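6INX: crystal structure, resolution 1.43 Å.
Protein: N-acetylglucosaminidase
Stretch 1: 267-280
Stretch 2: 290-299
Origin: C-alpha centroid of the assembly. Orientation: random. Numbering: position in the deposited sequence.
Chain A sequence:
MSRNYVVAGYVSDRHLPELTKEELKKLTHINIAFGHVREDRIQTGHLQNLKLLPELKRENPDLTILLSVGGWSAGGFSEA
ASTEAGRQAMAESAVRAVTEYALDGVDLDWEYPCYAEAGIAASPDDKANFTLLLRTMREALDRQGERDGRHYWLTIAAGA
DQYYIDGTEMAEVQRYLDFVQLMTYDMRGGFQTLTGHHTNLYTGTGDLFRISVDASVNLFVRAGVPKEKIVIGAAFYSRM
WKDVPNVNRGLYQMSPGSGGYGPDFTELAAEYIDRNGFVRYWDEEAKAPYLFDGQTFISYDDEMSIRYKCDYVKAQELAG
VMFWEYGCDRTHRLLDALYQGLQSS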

# COMPACT_ATOMS: atom_id res chain seq x y z
N GLU A 267 -3.06 -15.83 24.39
CA GLU A 267 -1.69 -16.33 24.33
C GLU A 267 -0.67 -15.22 24.51
O GLU A 267 0.39 -15.44 25.10
CB GLU A 267 -1.47 -17.05 23.00
CG GLU A 267 -2.02 -18.46 22.98
CD GLU A 267 -1.65 -19.22 24.23
OE1 GLU A 267 -2.55 -19.50 25.05
OE2 GLU A 267 -0.45 -19.52 24.38
N LEU A 268 -0.96 -14.02 23.99
CA LEU A 268 -0.05 -12.89 24.20
C LEU A 268 0.08 -12.57 25.68
O LEU A 268 1.19 -12.37 26.19
CB LEU A 268 -0.58 -11.66 23.46
CG LEU A 268 -0.49 -11.66 21.94
CD1 LEU A 268 -1.26 -10.46 21.40
CD2 LEU A 268 0.96 -11.63 21.48
N ALA A 269 -1.05 -12.51 26.39
CA ALA A 269 -1.01 -12.24 27.82
C ALA A 269 -0.26 -13.34 28.56
O ALA A 269 0.49 -13.06 29.50
CB ALA A 269 -2.44 -12.09 28.35
N ALA A 270 -0.43 -14.59 28.13
CA ALA A 270 0.15 -15.71 28.87
C ALA A 270 1.64 -15.88 28.59
O ALA A 270 2.40 -16.24 29.50
CB ALA A 270 -0.59 -17.00 28.53
N GLU A 271 2.08 -15.63 27.36
CA GLU A 271 3.38 -16.10 26.91
C GLU A 271 4.29 -15.02 26.32
O GLU A 271 5.50 -15.24 26.24
CB GLU A 271 3.20 -17.23 25.88
CG GLU A 271 4.46 -17.76 25.17
CD GLU A 271 5.15 -18.87 25.95
OE1 GLU A 271 6.09 -19.48 25.40
OE2 GLU A 271 4.75 -19.13 27.11
N TYR A 272 3.76 -13.86 25.93
CA TYR A 272 4.58 -12.95 25.13
C TYR A 272 4.76 -11.56 25.71
O TYR A 272 5.85 -11.00 25.60
CB TYR A 272 3.98 -12.81 23.71
CG TYR A 272 4.15 -14.03 22.84
CD1 TYR A 272 3.26 -15.10 22.93
CD2 TYR A 272 5.18 -14.11 21.92
CE1 TYR A 272 3.40 -16.22 22.13
CE2 TYR A 272 5.33 -15.23 21.11
CZ TYR A 272 4.44 -16.28 21.21
OH TYR A 272 4.56 -17.40 20.43
N ILE A 273 3.72 -10.97 26.30
CA ILE A 273 3.81 -9.57 26.71
C ILE A 273 4.78 -9.47 27.88
O ILE A 273 4.52 -9.99 28.96
CB ILE A 273 2.44 -8.98 27.06
CG1 ILE A 273 1.52 -8.97 25.84
CG2 ILE A 273 2.62 -7.56 27.62
CD1 ILE A 273 0.08 -8.60 26.15
N ASP A 274 5.91 -8.80 27.65
CA ASP A 274 6.97 -8.65 28.66
C ASP A 274 7.37 -9.99 29.28
O ASP A 274 7.54 -10.12 30.50
CB ASP A 274 6.59 -7.61 29.72
CG ASP A 274 6.63 -6.20 29.16
OD1 ASP A 274 7.60 -5.89 28.41
OD2 ASP A 274 5.73 -5.40 29.47
N ARG A 275 7.56 -10.98 28.42
CA ARG A 275 7.87 -12.34 28.84
C ARG A 275 8.64 -13.03 27.72
O ARG A 275 8.52 -12.67 26.55
CB ARG A 275 6.58 -13.12 29.12
CG ARG A 275 6.78 -14.45 29.84
CD ARG A 275 5.43 -15.07 30.17
NE ARG A 275 4.55 -14.07 30.76
CZ ARG A 275 4.38 -13.91 32.07
NH1 ARG A 275 5.03 -14.70 32.92
NH2 ARG A 275 3.57 -12.96 32.52
N ASN A 276 9.45 -14.03 28.10
CA ASN A 276 10.15 -14.89 27.14
C ASN A 276 11.03 -14.10 26.16
O ASN A 276 11.20 -14.50 25.01
CB ASN A 276 9.19 -15.82 26.40
CG ASN A 276 8.68 -16.94 27.28
OD1 ASN A 276 9.46 -17.69 27.86
ND2 ASN A 276 7.36 -17.04 27.40
N GLY A 277 11.57 -12.98 26.62
CA GLY A 277 12.45 -12.16 25.82
C GLY A 277 11.75 -11.07 25.04
O GLY A 277 12.43 -10.20 24.48
N PHE A 278 10.42 -11.07 24.99
CA PHE A 278 9.67 -10.07 24.24
C PHE A 278 9.43 -8.86 25.12
O PHE A 278 8.93 -8.99 26.24
CB PHE A 278 8.33 -10.64 23.77
CG PHE A 278 8.46 -11.61 22.64
CD1 PHE A 278 8.71 -12.95 22.88
CD2 PHE A 278 8.33 -11.19 21.32
CE1 PHE A 278 8.84 -13.85 21.85
CE2 PHE A 278 8.46 -12.08 20.28
CZ PHE A 278 8.71 -13.42 20.53
N VAL A 279 9.78 -7.69 24.61
CA VAL A 279 9.56 -6.43 25.30
C VAL A 279 8.37 -5.72 24.67
O VAL A 279 8.27 -5.64 23.44
CB VAL A 279 10.82 -5.55 25.23
CG1 VAL A 279 10.59 -4.24 25.94
CG2 VAL A 279 12.01 -6.30 25.81
N ARG A 280 7.47 -5.21 25.51
CA ARG A 280 6.38 -4.38 25.02
C ARG A 280 6.84 -2.94 24.85
O ARG A 280 7.41 -2.34 25.78
CB ARG A 280 5.18 -4.44 25.95
CG ARG A 280 4.04 -3.52 25.52
CD ARG A 280 3.00 -3.41 26.61
NE ARG A 280 1.80 -2.65 26.23
CZ ARG A 280 1.66 -1.33 26.34
NH1 ARG A 280 2.67 -0.57 26.78
NH2 ARG A 280 0.52 -0.75 25.99
N TYR A 290 3.29 -2.87 20.63
CA TYR A 290 3.95 -3.90 19.84
C TYR A 290 4.99 -4.61 20.70
O TYR A 290 5.47 -4.05 21.69
CB TYR A 290 4.56 -3.36 18.54
CG TYR A 290 5.61 -2.27 18.68
CD1 TYR A 290 5.25 -0.96 18.95
CD2 TYR A 290 6.95 -2.55 18.46
CE1 TYR A 290 6.21 0.05 19.05
CE2 TYR A 290 7.92 -1.55 18.55
CZ TYR A 290 7.54 -0.25 18.84
OH TYR A 290 8.50 0.73 18.93
N LEU A 291 5.32 -5.84 20.32
CA LEU A 291 6.30 -6.66 21.03
C LEU A 291 7.46 -6.98 20.10
O LEU A 291 7.27 -7.20 18.90
CB LEU A 291 5.69 -7.99 21.47
CG LEU A 291 4.38 -7.93 22.25
CD1 LEU A 291 3.99 -9.34 22.69
CD2 LEU A 291 4.52 -7.01 23.45
N PHE A 292 8.66 -7.01 20.66
CA PHE A 292 9.83 -7.40 19.90
C PHE A 292 10.83 -8.04 20.84
O PHE A 292 11.05 -7.55 21.95
CB PHE A 292 10.49 -6.18 19.24
CG PHE A 292 11.50 -6.52 18.18
CD1 PHE A 292 11.17 -7.39 17.15
CD2 PHE A 292 12.77 -5.97 18.21
CE1 PHE A 292 12.09 -7.71 16.17
CE2 PHE A 292 13.69 -6.27 17.21
CZ PHE A 292 13.35 -7.14 16.20
N ASP A 293 11.44 -9.14 20.40
CA ASP A 293 12.46 -9.84 21.17
C ASP A 293 13.83 -9.79 20.51
O ASP A 293 14.74 -10.51 20.93
CB ASP A 293 12.06 -11.30 21.40
CG ASP A 293 12.20 -12.15 20.14
OD1 ASP A 293 12.20 -11.60 19.02
OD2 ASP A 293 12.32 -13.39 20.26
N GLY A 294 13.98 -8.98 19.46
CA GLY A 294 15.20 -8.93 18.68
C GLY A 294 15.10 -9.61 17.34
O GLY A 294 16.00 -9.42 16.51
N GLN A 295 14.02 -10.37 17.08
CA GLN A 295 13.91 -11.18 15.88
C GLN A 295 12.46 -11.32 15.42
O GLN A 295 12.19 -11.34 14.21
CB GLN A 295 14.49 -12.56 16.19
CG GLN A 295 14.66 -13.50 15.02
CD GLN A 295 15.01 -14.91 15.47
OE1 GLN A 295 14.71 -15.32 16.60
NE2 GLN A 295 15.65 -15.67 14.59
N THR A 296 11.52 -11.40 16.36
CA THR A 296 10.10 -11.62 16.05
C THR A 296 9.31 -10.39 16.48
O THR A 296 9.39 -9.97 17.64
CB THR A 296 9.59 -12.86 16.79
OG1 THR A 296 10.36 -14.01 16.39
CG2 THR A 296 8.12 -13.12 16.49
N PHE A 297 8.55 -9.82 15.54
CA PHE A 297 7.79 -8.60 15.77
C PHE A 297 6.30 -8.94 15.79
O PHE A 297 5.81 -9.61 14.88
CB PHE A 297 8.06 -7.60 14.63
CG PHE A 297 7.25 -6.35 14.72
CD1 PHE A 297 5.97 -6.27 14.17
CD2 PHE A 297 7.77 -5.23 15.33
CE1 PHE A 297 5.23 -5.10 14.26
CE2 PHE A 297 7.04 -4.07 15.42
CZ PHE A 297 5.77 -4.01 14.88
N ILE A 298 5.59 -8.43 16.80
CA ILE A 298 4.18 -8.75 17.03
C ILE A 298 3.39 -7.46 17.21
O ILE A 298 3.73 -6.65 18.07
CB ILE A 298 4.00 -9.65 18.26
CG1 ILE A 298 4.67 -11.01 18.01
CG2 ILE A 298 2.52 -9.82 18.60
CD1 ILE A 298 4.75 -11.94 19.24
N SER A 299 2.34 -7.28 16.40
CA SER A 299 1.46 -6.12 16.48
C SER A 299 0.11 -6.57 17.04
O SER A 299 -0.42 -7.59 16.62
CB SER A 299 1.22 -5.57 15.08
OG SER A 299 0.13 -4.67 15.08

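A helix and a β-hairpin often share one hydrophobic seam, and the rotamers along it show how each side chain reaches the seam from its own backbone. In this N-acetylglucosaminidase the framework is a short antiparallel pairing: Val 279 N donates to Phe 292 O (3.0 Å, nearly linear), and Phe 292 N returns a bond to Val 279 O (3.1 Å). Within the second stretch, Leu 291 and Ile 298 exchange backbone hydrogen bonds, placing a further strand beside the first.

Strand alternation sends Leu 291 and Arg 280 to the same face of the sheet, while Val 279 and Phe 292 take the other. Leu 291, with chi1 m and chi2 t, spreads its methyls between different neighbours: CD1 lies 3.6 Å from Tyr 272 CB and 4.0 Å from Leu 268 CD2, whereas CD2 lies 3.6 Å from Arg 280 CB. Ile 298 adopts the same m, t combination, and its extended CD1 comes within 3.5 Å of Tyr 272 CD2 and 3.9 Å of Phe 278 CE2. Ile 298 CG2 meets Leu 268 CD2 at 3.7 Å. Leu 268, also m, t, rests its CD2 against both aliphatic residues.

Phe 278 illustrates how a rotamer can redirect a residue: its CA-to-CB bond points sideways, yet chi1 of -74° brings the ring back over the second stretch. Asp 293 CB sits 3.7 Å from the centroid of the Phe 278 ring, almost on the ring normal, a CH-π contact. The p rotamer of Asp 293 also lets OD1 accept hydrogen bonds from Thr 296 N (2.8 Å) and Gln 295 N (2.9 Å), so one side chain both covers an aromatic face and ties down its own loop. Asp 274 does comparable work in the first stretch, its OD1 accepting from Arg 280 N at 3.0 Å.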